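Side-chain contacts in branched-chain-amino-acid aminotransferase (Deinococcus radiodurans, PDB 3UZO), which probably transfers the amino group between branched-chain amino acids and 2-oxoglutarate, with pyridoxal 5'-phosphate as cofactor: residues L69-Q74 with G152-V157; T267-L272 with V283-I288; G87-F92 with A128-L133. All coordinates share one frame; numbering follows the deposited sequence.

The three contacts illustrate how one aminotransferase chain serves two active sites. Contact 1 touches a bound glutamate at the border with the second subunit, whereas contact 2 begins at the phosphate of this chain's own pyridoxal phosphate; their centres lie about 36 Å apart, and their nearest atoms about 19 Å. Contact 3 is remote from the annotated sites, nested in sequence within the loop that contact 1 closes, with about 35 Å between the two centres. Contacts 2 and 3 are about 29 Å apart by their centres but meet at one edge, where Ser270 OG packs 3.7 Å from Phe92 CZ, linking the cofactor-binding helix to the segment 87-92.

Contact 1 (L69-Q74 with G152-V157); sequences LHYGQQ and GDNIGV. With GLU (glutamic acid), chain F.
Tyr71 reaches across to the loop 152-157 and meets it in two ways, with its hydroxyl and with its ring. The polar part gathers at Tyr71 OH. Ile155 O lies in the plane of the ring, at its edge, 2.4 Å from Tyr71 OH, a hydrogen-bond separation so short that its exact value is doubtful. The carboxylate of the bound glutamate is a second acceptor, with GLU OXT 2.8 Å from Tyr71 OH. Arg145 of the second subunit also hydrogen-bonds to this oxygen through NH1, so three groups fix where the phenol ends.

The apolar part is a sandwich. Val157 CA sits over one face in a CH-pi contact, 4.0 Å from the Tyr71 ring centroid and only 12° off the normal, while His70 CB covers the opposite face, 3.8 Å above the plane of that ring. Val157 CG2, anti to the carbonyl carbon when CG1 is anti to the backbone N (chi1 176°), meets Tyr71 CE2 at 3.3 Å. The same methyl reaches the ligand, Val157 CG2 lying 3.6 Å from GLU O, so one valine branch lines both tyrosine and substrate. Held on both faces and at its hydroxyl, the ring is probably restricted in turning, as suits a residue of the glutamate-binding site.

The contact lies at the dimer interface: His70 meets Phe147 of the second subunit, and Gln74 bonds through its side chain to Ala68 O and Gly72 N of that subunit. Within its own chain, Tyr71 is the first residue to leave the short helix 67-70, and the loop 152-157 lies between strands 141-151 and 162-172, antiparallel neighbours in the seven-stranded sheet.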
loop_
_atom_site.group_PDB
_atom_site.type_symbol
_atom_site.label_atom_id
_atom_site.label_comp_id
_atom_site.label_asym_id
_atom_site.label_seq_id
_atom_site.Cartn_x
_atom_site.Cartn_y
_atom_site.Cartn_z
ATOM N N LEU A 69 -0.472 -5.924 7.908
ATOM C CA LEU A 69 -0.114 -4.752 8.711
ATOM C C LEU A 69 1.206 -4.097 8.333
ATOM O O LEU A 69 1.377 -2.884 8.497
ATOM C CB LEU A 69 -0.045 -5.136 10.187
ATOM C CG LEU A 69 -1.327 -5.629 10.856
ATOM C CD1 LEU A 69 -1.003 -6.157 12.246
ATOM C CD2 LEU A 69 -2.345 -4.502 10.915
ATOM N N HIS A 70 2.139 -4.905 7.843
ATOM C CA HIS A 70 3.469 -4.429 7.484
ATOM C C HIS A 70 3.744 -4.283 5.988
ATOM O O HIS A 70 4.440 -3.369 5.573
ATOM C CB HIS A 70 4.517 -5.374 8.088
ATOM C CG HIS A 70 4.482 -5.437 9.583
ATOM N ND1 HIS A 70 5.384 -4.760 10.377
ATOM C CD2 HIS A 70 3.617 -6.042 10.430
ATOM C CE1 HIS A 70 5.074 -4.943 11.647
ATOM N NE2 HIS A 70 4.005 -5.718 11.707
ATOM N N TYR A 71 3.197 -5.174 5.175
ATOM C CA TYR A 71 3.473 -5.120 3.744
ATOM C C TYR A 71 2.266 -4.903 2.848
ATOM O O TYR A 71 2.240 -5.372 1.711
ATOM C CB TYR A 71 4.208 -6.395 3.333
ATOM C CG TYR A 71 5.385 -6.688 4.227
ATOM C CD1 TYR A 71 5.362 -7.769 5.107
ATOM C CD2 TYR A 71 6.504 -5.850 4.235
ATOM C CE1 TYR A 71 6.418 -8.011 5.980
ATOM C CE2 TYR A 71 7.568 -6.081 5.107
ATOM C CZ TYR A 71 7.512 -7.165 5.978
ATOM O OH TYR A 71 8.528 -7.385 6.872
ATOM N N GLY A 72 1.278 -4.184 3.374
ATOM C CA GLY A 72 0.069 -3.881 2.628
ATOM C C GLY A 72 -0.577 -5.028 1.874
ATOM O O GLY A 72 -1.233 -4.797 0.857
ATOM N N GLN A 73 -0.410 -6.260 2.347
ATOM C CA GLN A 73 -1.031 -7.384 1.649
ATOM C C GLN A 73 -2.489 -7.422 2.077
ATOM O O GLN A 73 -2.869 -8.104 3.030
ATOM C CB GLN A 73 -0.335 -8.700 1.985
ATOM C CG GLN A 73 -0.910 -9.876 1.208
ATOM C CD GLN A 73 -0.043 -11.113 1.288
ATOM O OE1 GLN A 73 0.352 -11.543 2.379
ATOM N NE2 GLN A 73 0.261 -11.699 0.127
ATOM N N GLN A 74 -3.298 -6.671 1.347
ATOM C CA GLN A 74 -4.708 -6.526 1.657
ATOM C C GLN A 74 -5.412 -6.016 0.404
ATOM O O GLN A 74 -4.810 -5.323 -0.411
ATOM C CB GLN A 74 -4.841 -5.480 2.761
ATOM C CG GLN A 74 -4.291 -4.110 2.303
ATOM C CD GLN A 74 -4.207 -3.071 3.413
ATOM O OE1 GLN A 74 -4.685 -1.945 3.256
ATOM N NE2 GLN A 74 -3.586 -3.441 4.533
ATOM N N GLY A 152 -1.120 -14.224 10.241
ATOM C CA GLY A 152 -0.213 -15.243 10.739
ATOM C C GLY A 152 1.171 -14.671 10.999
ATOM O O GLY A 152 1.536 -13.631 10.445
ATOM N N ASP A 153 1.948 -15.353 11.837
ATOM C CA ASP A 153 3.296 -14.911 12.179
ATOM C C ASP A 153 4.208 -14.729 10.968
ATOM O O ASP A 153 4.236 -15.561 10.061
ATOM C CB ASP A 153 3.923 -15.899 13.167
ATOM C CG ASP A 153 3.309 -15.799 14.555
ATOM O OD1 ASP A 153 3.436 -16.759 15.348
ATOM O OD2 ASP A 153 2.707 -14.749 14.860
ATOM N N ASN A 154 4.969 -13.637 10.968
ATOM C CA ASN A 154 5.872 -13.337 9.863
ATOM C C ASN A 154 6.718 -12.095 10.155
ATOM O O ASN A 154 6.360 -11.289 11.015
ATOM C CB ASN A 154 5.042 -13.121 8.593
ATOM C CG ASN A 154 5.875 -12.688 7.409
ATOM O OD1 ASN A 154 6.278 -11.526 7.302
ATOM N ND2 ASN A 154 6.144 -13.624 6.510
ATOM N N ILE A 155 7.842 -11.950 9.456
ATOM C CA ILE A 155 8.701 -10.781 9.628
ATOM C C ILE A 155 9.324 -10.323 8.316
ATOM O O ILE A 155 9.559 -9.135 8.118
ATOM C CB ILE A 155 9.855 -11.024 10.630
ATOM C CG1 ILE A 155 10.719 -12.194 10.161
ATOM C CG2 ILE A 155 9.298 -11.256 12.013
ATOM C CD1 ILE A 155 12.016 -12.336 10.930
ATOM N N GLY A 156 9.606 -11.258 7.419
ATOM C CA GLY A 156 10.203 -10.869 6.152
ATOM C C GLY A 156 9.169 -10.586 5.079
ATOM O O GLY A 156 8.041 -11.074 5.154
ATOM N N VAL A 157 9.549 -9.790 4.083
ATOM C CA VAL A 157 8.646 -9.463 2.988
ATOM C C VAL A 157 8.342 -10.739 2.215
ATOM O O VAL A 157 9.228 -11.329 1.609
ATOM C CB VAL A 157 9.277 -8.447 2.016
ATOM C CG1 VAL A 157 8.342 -8.202 0.841
ATOM C CG2 VAL A 157 9.569 -7.149 2.737
HETATM N N GLU F . 11.828 -3.804 5.819
HETATM C CA GLU F . 12.695 -4.938 5.404
HETATM C C GLU F . 11.980 -6.253 5.614
HETATM O O GLU F . 12.391 -7.249 4.990
HETATM C CB GLU F . 13.988 -4.942 6.210
HETATM C CG GLU F . 15.041 -3.996 5.687
HETATM C CD GLU F . 16.376 -4.190 6.369
HETATM O OE1 GLU F . 16.760 -5.359 6.590
HETATM O OE2 GLU F . 17.034 -3.173 6.673
HETATM O OXT GLU F . 11.025 -6.260 6.415
#

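Contact 2 (T267-L272 with V283-I288); sequences TKYSLL and VEEGDI. With PLP (pyridoxal-5'-phosphate), chain C.
Glu285 OE1, which approaches Tyr269 CE2 obliquely to the ring, is gripped by two waters that both donate to it. Water 1 stands 2.6 Å from Glu285 OE1 and in turn accepts a bond from Lys268 NZ, at 2.9 Å. Water 2 donates to Glu285 OE1 over 2.8 Å and is itself 2.7 Å from Tyr269 OH, near the plane of that ring. The acid is therefore tied to two consecutive helix residues without touching either polar end, and the lysine charge close by would be expected to steady its negative form. Lys268 has a further partner in Asn243 OD1, and its CE lies over one face of the Tyr269 ring. The carboxylate plane stands nearly perpendicular to that ring.

These residues belong to a beta-alpha-beta unit in which helix 266-277 connects the parallel strands 253-257 and 282-286. The helix runs roughly antiparallel to the second strand, the axes of the short segments making 143°. Glu285, with CG anti to its carbonyl carbon (chi1 -66°) and extended beyond, carries the carboxylate to the helix. Leu272 packs against its stem and carboxylate, with Leu272 CD2 3.6 Å from Glu285 CD. The other leucine methyl, Leu272 CD1, is modelled 3.2 Å from Val283 CG2, closer than usual for carbons, so its exact placement is doubtful. Phe254 of strand 253-257 touches both Leu272 and Val283.

At the N-terminal end of the same helix the cofactor phosphate is bound. Thr267 OG1 gives a 2.6 Å bond to PLP O3P, and Thr267 N donates to that same PLP O3P over 2.7 Å at an N-H...O angle of 159°. Ile266 N also binds the cofactor, so the helix start presents backbone amides to the anion, whose charge the helix dipole may help to offset.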
loop_
_atom_site.group_PDB
_atom_site.type_symbol
_atom_site.label_atom_id
_atom_site.label_comp_id
_atom_site.label_asym_id
_atom_site.label_seq_id
_atom_site.Cartn_x
_atom_site.Cartn_y
_atom_site.Cartn_z
ATOM N N THR A 267 -19.026 0.528 -11.839
ATOM C CA THR A 267 -20.006 1.553 -12.154
ATOM C C THR A 267 -19.693 2.121 -13.545
ATOM O O THR A 267 -20.599 2.369 -14.339
ATOM C CB THR A 267 -20.008 2.704 -11.116
ATOM O OG1 THR A 267 -20.184 2.171 -9.795
ATOM C CG2 THR A 267 -21.154 3.666 -11.399
ATOM N N LYS A 268 -18.409 2.320 -13.830
ATOM C CA LYS A 268 -17.971 2.833 -15.126
ATOM C C LYS A 268 -18.396 1.882 -16.253
ATOM O O LYS A 268 -19.003 2.312 -17.242
ATOM C CB LYS A 268 -16.445 3.013 -15.123
ATOM C CG LYS A 268 -15.832 3.580 -16.412
ATOM C CD LYS A 268 -15.343 2.481 -17.360
ATOM C CE LYS A 268 -14.242 1.612 -16.738
ATOM N NZ LYS A 268 -12.964 2.353 -16.507
ATOM N N TYR A 269 -18.084 0.595 -16.119
ATOM C CA TYR A 269 -18.476 -0.352 -17.161
ATOM C C TYR A 269 -19.987 -0.427 -17.305
ATOM O O TYR A 269 -20.512 -0.655 -18.401
ATOM C CB TYR A 269 -17.898 -1.745 -16.890
ATOM C CG TYR A 269 -16.430 -1.828 -17.203
ATOM C CD1 TYR A 269 -15.485 -1.979 -16.189
ATOM C CD2 TYR A 269 -15.975 -1.691 -18.516
ATOM C CE1 TYR A 269 -14.123 -1.984 -16.474
ATOM C CE2 TYR A 269 -14.621 -1.695 -18.813
ATOM C CZ TYR A 269 -13.700 -1.839 -17.789
ATOM O OH TYR A 269 -12.359 -1.802 -18.073
ATOM N N SER A 270 -20.698 -0.239 -16.199
ATOM C CA SER A 270 -22.151 -0.269 -16.250
ATOM C C SER A 270 -22.644 0.936 -17.063
ATOM O O SER A 270 -23.500 0.802 -17.945
ATOM C CB SER A 270 -22.730 -0.237 -14.832
ATOM O OG SER A 270 -22.279 -1.354 -14.074
ATOM N N LEU A 271 -22.095 2.111 -16.760
ATOM C CA LEU A 271 -22.466 3.341 -17.455
ATOM C C LEU A 271 -22.117 3.229 -18.936
ATOM O O LEU A 271 -22.838 3.725 -19.799
ATOM C CB LEU A 271 -21.731 4.533 -16.835
ATOM C CG LEU A 271 -22.422 5.262 -15.676
ATOM C CD1 LEU A 271 -23.085 4.278 -14.745
ATOM C CD2 LEU A 271 -21.404 6.111 -14.942
ATOM N N LEU A 272 -20.994 2.578 -19.209
ATOM C CA LEU A 272 -20.522 2.367 -20.568
ATOM C C LEU A 272 -21.603 1.590 -21.330
ATOM O O LEU A 272 -21.945 1.926 -22.468
ATOM C CB LEU A 272 -19.220 1.567 -20.507
ATOM C CG LEU A 272 -17.972 1.921 -21.320
ATOM C CD1 LEU A 272 -17.815 3.415 -21.466
ATOM C CD2 LEU A 272 -16.751 1.317 -20.620
ATOM N N VAL A 283 -19.884 5.564 -27.560
ATOM C CA VAL A 283 -19.045 5.306 -26.403
ATOM C C VAL A 283 -17.586 5.101 -26.809
ATOM O O VAL A 283 -17.293 4.462 -27.822
ATOM C CB VAL A 283 -19.576 4.073 -25.629
ATOM C CG1 VAL A 283 -18.937 2.798 -26.149
ATOM C CG2 VAL A 283 -19.352 4.257 -24.153
ATOM N N GLU A 284 -16.674 5.643 -26.008
ATOM C CA GLU A 284 -15.251 5.541 -26.291
ATOM C C GLU A 284 -14.392 5.489 -25.037
ATOM O O GLU A 284 -14.582 6.273 -24.105
ATOM C CB GLU A 284 -14.810 6.744 -27.133
ATOM C CG GLU A 284 -13.303 6.874 -27.313
ATOM C CD GLU A 284 -12.906 8.150 -28.047
ATOM O OE1 GLU A 284 -13.458 8.408 -29.136
ATOM O OE2 GLU A 284 -12.036 8.892 -27.539
ATOM N N GLU A 285 -13.453 4.553 -25.015
ATOM C CA GLU A 285 -12.515 4.445 -23.906
ATOM C C GLU A 285 -11.197 4.891 -24.524
ATOM O O GLU A 285 -10.651 4.211 -25.389
ATOM C CB GLU A 285 -12.398 3.002 -23.405
ATOM C CG GLU A 285 -13.676 2.454 -22.774
ATOM C CD GLU A 285 -13.504 1.044 -22.260
ATOM O OE1 GLU A 285 -12.904 0.869 -21.177
ATOM O OE2 GLU A 285 -13.958 0.106 -22.948
ATOM N N GLY A 286 -10.704 6.050 -24.107
ATOM C CA GLY A 286 -9.462 6.541 -24.667
ATOM C C GLY A 286 -8.841 7.639 -23.838
ATOM O O GLY A 286 -9.213 7.843 -22.684
ATOM N N ASP A 287 -7.896 8.359 -24.432
ATOM C CA ASP A 287 -7.215 9.428 -23.725
ATOM C C ASP A 287 -8.042 10.692 -23.619
ATOM O O ASP A 287 -8.748 11.072 -24.546
ATOM C CB ASP A 287 -5.888 9.774 -24.407
ATOM C CG ASP A 287 -4.867 8.671 -24.296
ATOM O OD1 ASP A 287 -4.690 8.131 -23.184
ATOM O OD2 ASP A 287 -4.228 8.350 -25.318
ATOM N N ILE A 288 -7.953 11.334 -22.463
ATOM C CA ILE A 288 -8.638 12.594 -22.231
ATOM C C ILE A 288 -7.544 13.479 -21.647
ATOM O O ILE A 288 -7.216 13.366 -20.468
ATOM C CB ILE A 288 -9.783 12.445 -21.214
ATOM C CG1 ILE A 288 -10.814 11.440 -21.742
ATOM C CG2 ILE A 288 -10.420 13.805 -20.948
ATOM C CD1 ILE A 288 -12.116 11.397 -20.948
HETATM N N1 PLP C . -11.696 4.310 -8.477
HETATM C C2 PLP C . -11.239 4.038 -7.185
HETATM C C2A PLP C . -9.835 4.510 -6.798
HETATM C C3 PLP C . -12.116 3.323 -6.292
HETATM O O3 PLP C . -11.715 3.045 -5.040
HETATM C C4 PLP C . -13.429 2.903 -6.744
HETATM C C4A PLP C . -14.343 2.103 -5.726
HETATM C C5 PLP C . -13.839 3.233 -8.122
HETATM C C6 PLP C . -12.966 3.929 -8.958
HETATM C C5A PLP C . -15.144 2.878 -8.723
HETATM O O4P PLP C . -15.343 1.497 -8.867
HETATM P P PLP C . -16.764 0.848 -8.573
HETATM O O1P PLP C . -17.206 1.064 -7.165
HETATM O O2P PLP C . -16.508 -0.643 -8.901
HETATM O O3P PLP C . -17.672 1.377 -9.646
HETATM O O HOH W 1 -11.864 2.232 -19.202
HETATM O O HOH W 2 -11.674 -1.572 -20.690
#

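Contact 3 (G87-F92 with A128-L133); sequences GSINLF and ANEHFL
This is a small, buried apolar contact in which Ile89, on a strand of the antiparallel sheet, is met by Leu133 and by the stem of Glu130. Within that seven-stranded sheet of the class-IV aminotransferase chain, strand 89-91 lies between strands 74-83 and 356-357. Its partner here is the turn that follows helix 115-128 and leads, through a 3-10 segment at 130-132, toward strand 141-151. The two backbones stay well apart, Ile89 CA and Leu133 CA being 9.0 Å from each other, and side chains bridge the gap.

Ile89 supplies about half of the buried surface. Its CB points at the turn, and with CG1 anti to the carbonyl carbon (chi1 -58°) and an extended onward chain (chi2 172°), the delta methyl reaches straight out to it. Leu133 runs alongside it, pointing the other way, and offers a single branch: Leu133 CD2 is 3.6 Å from Ile89 CG1, with Ile89 CD1 and CG2 also within contact. One methyl thus nestles against all the branches of the isoleucine. The 3-10 turn brings its two contributors to the same side, closed by a backbone bond of 3.0 Å from Leu133 N to Glu130 O.

Arg83, in the neighbouring strand 74-83, is the common backdrop, since the side chains of both Ile89 and Leu133 pack on it. It also takes the polar end of Glu130, in a salt bridge from OE1 to Arg83 NH2, and the same NH2 also hydrogen-bonds to Gly87 O. The glutamate, with CG anti to the backbone N (chi1 172°) and the chain extended beyond it, lays its carbons obliquely across the isoleucine tip, with Glu130 CD 3.9 Å from Ile89 CD1 and Glu130 OE1 4.0 Å from that same Ile89 CD1.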
loop_
_atom_site.group_PDB
_atom_site.type_symbol
_atom_site.label_atom_id
_atom_site.label_comp_id
_atom_site.label_asym_id
_atom_site.label_seq_id
_atom_site.Cartn_x
_atom_site.Cartn_y
_atom_site.Cartn_z
ATOM N N GLY A 87 -40.702 -4.264 -2.055
ATOM C CA GLY A 87 -40.292 -4.986 -0.866
ATOM C C GLY A 87 -39.102 -5.919 -1.041
ATOM O O GLY A 87 -38.498 -6.332 -0.051
ATOM N N SER A 88 -38.759 -6.257 -2.281
ATOM C CA SER A 88 -37.619 -7.150 -2.525
ATOM C C SER A 88 -36.294 -6.421 -2.302
ATOM O O SER A 88 -36.278 -5.204 -2.116
ATOM C CB SER A 88 -37.658 -7.704 -3.953
ATOM O OG SER A 88 -37.467 -6.683 -4.914
ATOM N N ILE A 89 -35.191 -7.171 -2.329
ATOM C CA ILE A 89 -33.859 -6.610 -2.122
ATOM C C ILE A 89 -32.918 -6.923 -3.283
ATOM O O ILE A 89 -32.714 -8.093 -3.643
ATOM C CB ILE A 89 -33.204 -7.161 -0.839
ATOM C CG1 ILE A 89 -34.085 -6.862 0.377
ATOM C CG2 ILE A 89 -31.807 -6.542 -0.656
ATOM C CD1 ILE A 89 -33.607 -7.545 1.654
ATOM N N ASN A 90 -32.330 -5.874 -3.845
ATOM C CA ASN A 90 -31.399 -6.007 -4.961
ATOM C C ASN A 90 -29.932 -5.938 -4.549
ATOM O O ASN A 90 -29.536 -5.081 -3.760
ATOM C CB ASN A 90 -31.638 -4.898 -5.994
ATOM C CG ASN A 90 -32.842 -5.160 -6.876
ATOM O OD1 ASN A 90 -33.505 -6.191 -6.755
ATOM N ND2 ASN A 90 -33.121 -4.226 -7.783
ATOM N N LEU A 91 -29.135 -6.850 -5.094
ATOM C CA LEU A 91 -27.696 -6.861 -4.878
ATOM C C LEU A 91 -27.233 -6.581 -6.315
ATOM O O LEU A 91 -27.591 -7.316 -7.239
ATOM C CB LEU A 91 -27.236 -8.234 -4.380
ATOM C CG LEU A 91 -25.808 -8.387 -3.840
ATOM C CD1 LEU A 91 -25.444 -7.257 -2.864
ATOM C CD2 LEU A 91 -25.719 -9.742 -3.143
ATOM N N PHE A 92 -26.486 -5.495 -6.500
ATOM C CA PHE A 92 -26.031 -5.060 -7.823
ATOM C C PHE A 92 -24.705 -5.652 -8.311
ATOM O O PHE A 92 -23.651 -5.441 -7.710
ATOM C CB PHE A 92 -25.943 -3.527 -7.825
ATOM C CG PHE A 92 -25.631 -2.930 -9.168
ATOM C CD1 PHE A 92 -26.593 -2.910 -10.181
ATOM C CD2 PHE A 92 -24.387 -2.360 -9.415
ATOM C CE1 PHE A 92 -26.320 -2.323 -11.424
ATOM C CE2 PHE A 92 -24.096 -1.770 -10.656
ATOM C CZ PHE A 92 -25.062 -1.749 -11.661
ATOM N N ALA A 128 -28.810 -11.421 7.321
ATOM C CA ALA A 128 -28.680 -11.351 8.776
ATOM C C ALA A 128 -28.765 -9.928 9.321
ATOM O O ALA A 128 -29.011 -9.734 10.504
ATOM C CB ALA A 128 -27.372 -11.992 9.210
ATOM N N ASN A 129 -28.553 -8.940 8.456
ATOM C CA ASN A 129 -28.603 -7.538 8.863
ATOM C C ASN A 129 -29.659 -6.795 8.057
ATOM O O ASN A 129 -29.544 -5.588 7.841
ATOM C CB ASN A 129 -27.237 -6.877 8.637
ATOM C CG ASN A 129 -26.151 -7.448 9.529
ATOM O OD1 ASN A 129 -26.064 -7.115 10.710
ATOM N ND2 ASN A 129 -25.320 -8.321 8.966
ATOM N N GLU A 130 -30.693 -7.506 7.614
ATOM C CA GLU A 130 -31.730 -6.874 6.803
ATOM C C GLU A 130 -32.384 -5.657 7.450
ATOM O O GLU A 130 -32.799 -4.722 6.749
ATOM C CB GLU A 130 -32.810 -7.893 6.422
ATOM C CG GLU A 130 -34.010 -7.270 5.737
ATOM C CD GLU A 130 -34.999 -8.294 5.229
ATOM O OE1 GLU A 130 -36.073 -7.880 4.754
ATOM O OE2 GLU A 130 -34.701 -9.507 5.300
ATOM N N HIS A 131 -32.475 -5.664 8.778
ATOM C CA HIS A 131 -33.081 -4.557 9.502
ATOM C C HIS A 131 -32.269 -3.261 9.417
ATOM O O HIS A 131 -32.738 -2.212 9.859
ATOM C CB HIS A 131 -33.338 -4.941 10.974
ATOM C CG HIS A 131 -32.164 -5.571 11.663
ATOM N ND1 HIS A 131 -31.607 -6.763 11.251
ATOM C CD2 HIS A 131 -31.454 -5.180 12.748
ATOM C CE1 HIS A 131 -30.602 -7.078 12.051
ATOM N NE2 HIS A 131 -30.488 -6.134 12.968
ATOM N N PHE A 132 -31.067 -3.337 8.840
ATOM C CA PHE A 132 -30.212 -2.161 8.672
ATOM C C PHE A 132 -30.309 -1.614 7.247
ATOM O O PHE A 132 -29.676 -0.617 6.912
ATOM C CB PHE A 132 -28.748 -2.488 8.972
ATOM C CG PHE A 132 -28.423 -2.577 10.441
ATOM C CD1 PHE A 132 -28.267 -3.814 11.059
ATOM C CD2 PHE A 132 -28.252 -1.421 11.198
ATOM C CE1 PHE A 132 -27.943 -3.906 12.411
ATOM C CE2 PHE A 132 -27.926 -1.498 12.555
ATOM C CZ PHE A 132 -27.772 -2.748 13.162
ATOM N N LEU A 133 -31.098 -2.279 6.409
ATOM C CA LEU A 133 -31.283 -1.854 5.025
ATOM C C LEU A 133 -32.253 -0.675 4.957
ATOM O O LEU A 133 -33.427 -0.812 5.305
ATOM C CB LEU A 133 -31.830 -3.018 4.187
ATOM C CG LEU A 133 -32.170 -2.720 2.727
ATOM C CD1 LEU A 133 -30.915 -2.253 1.990
ATOM C CD2 LEU A 133 -32.751 -3.979 2.069
#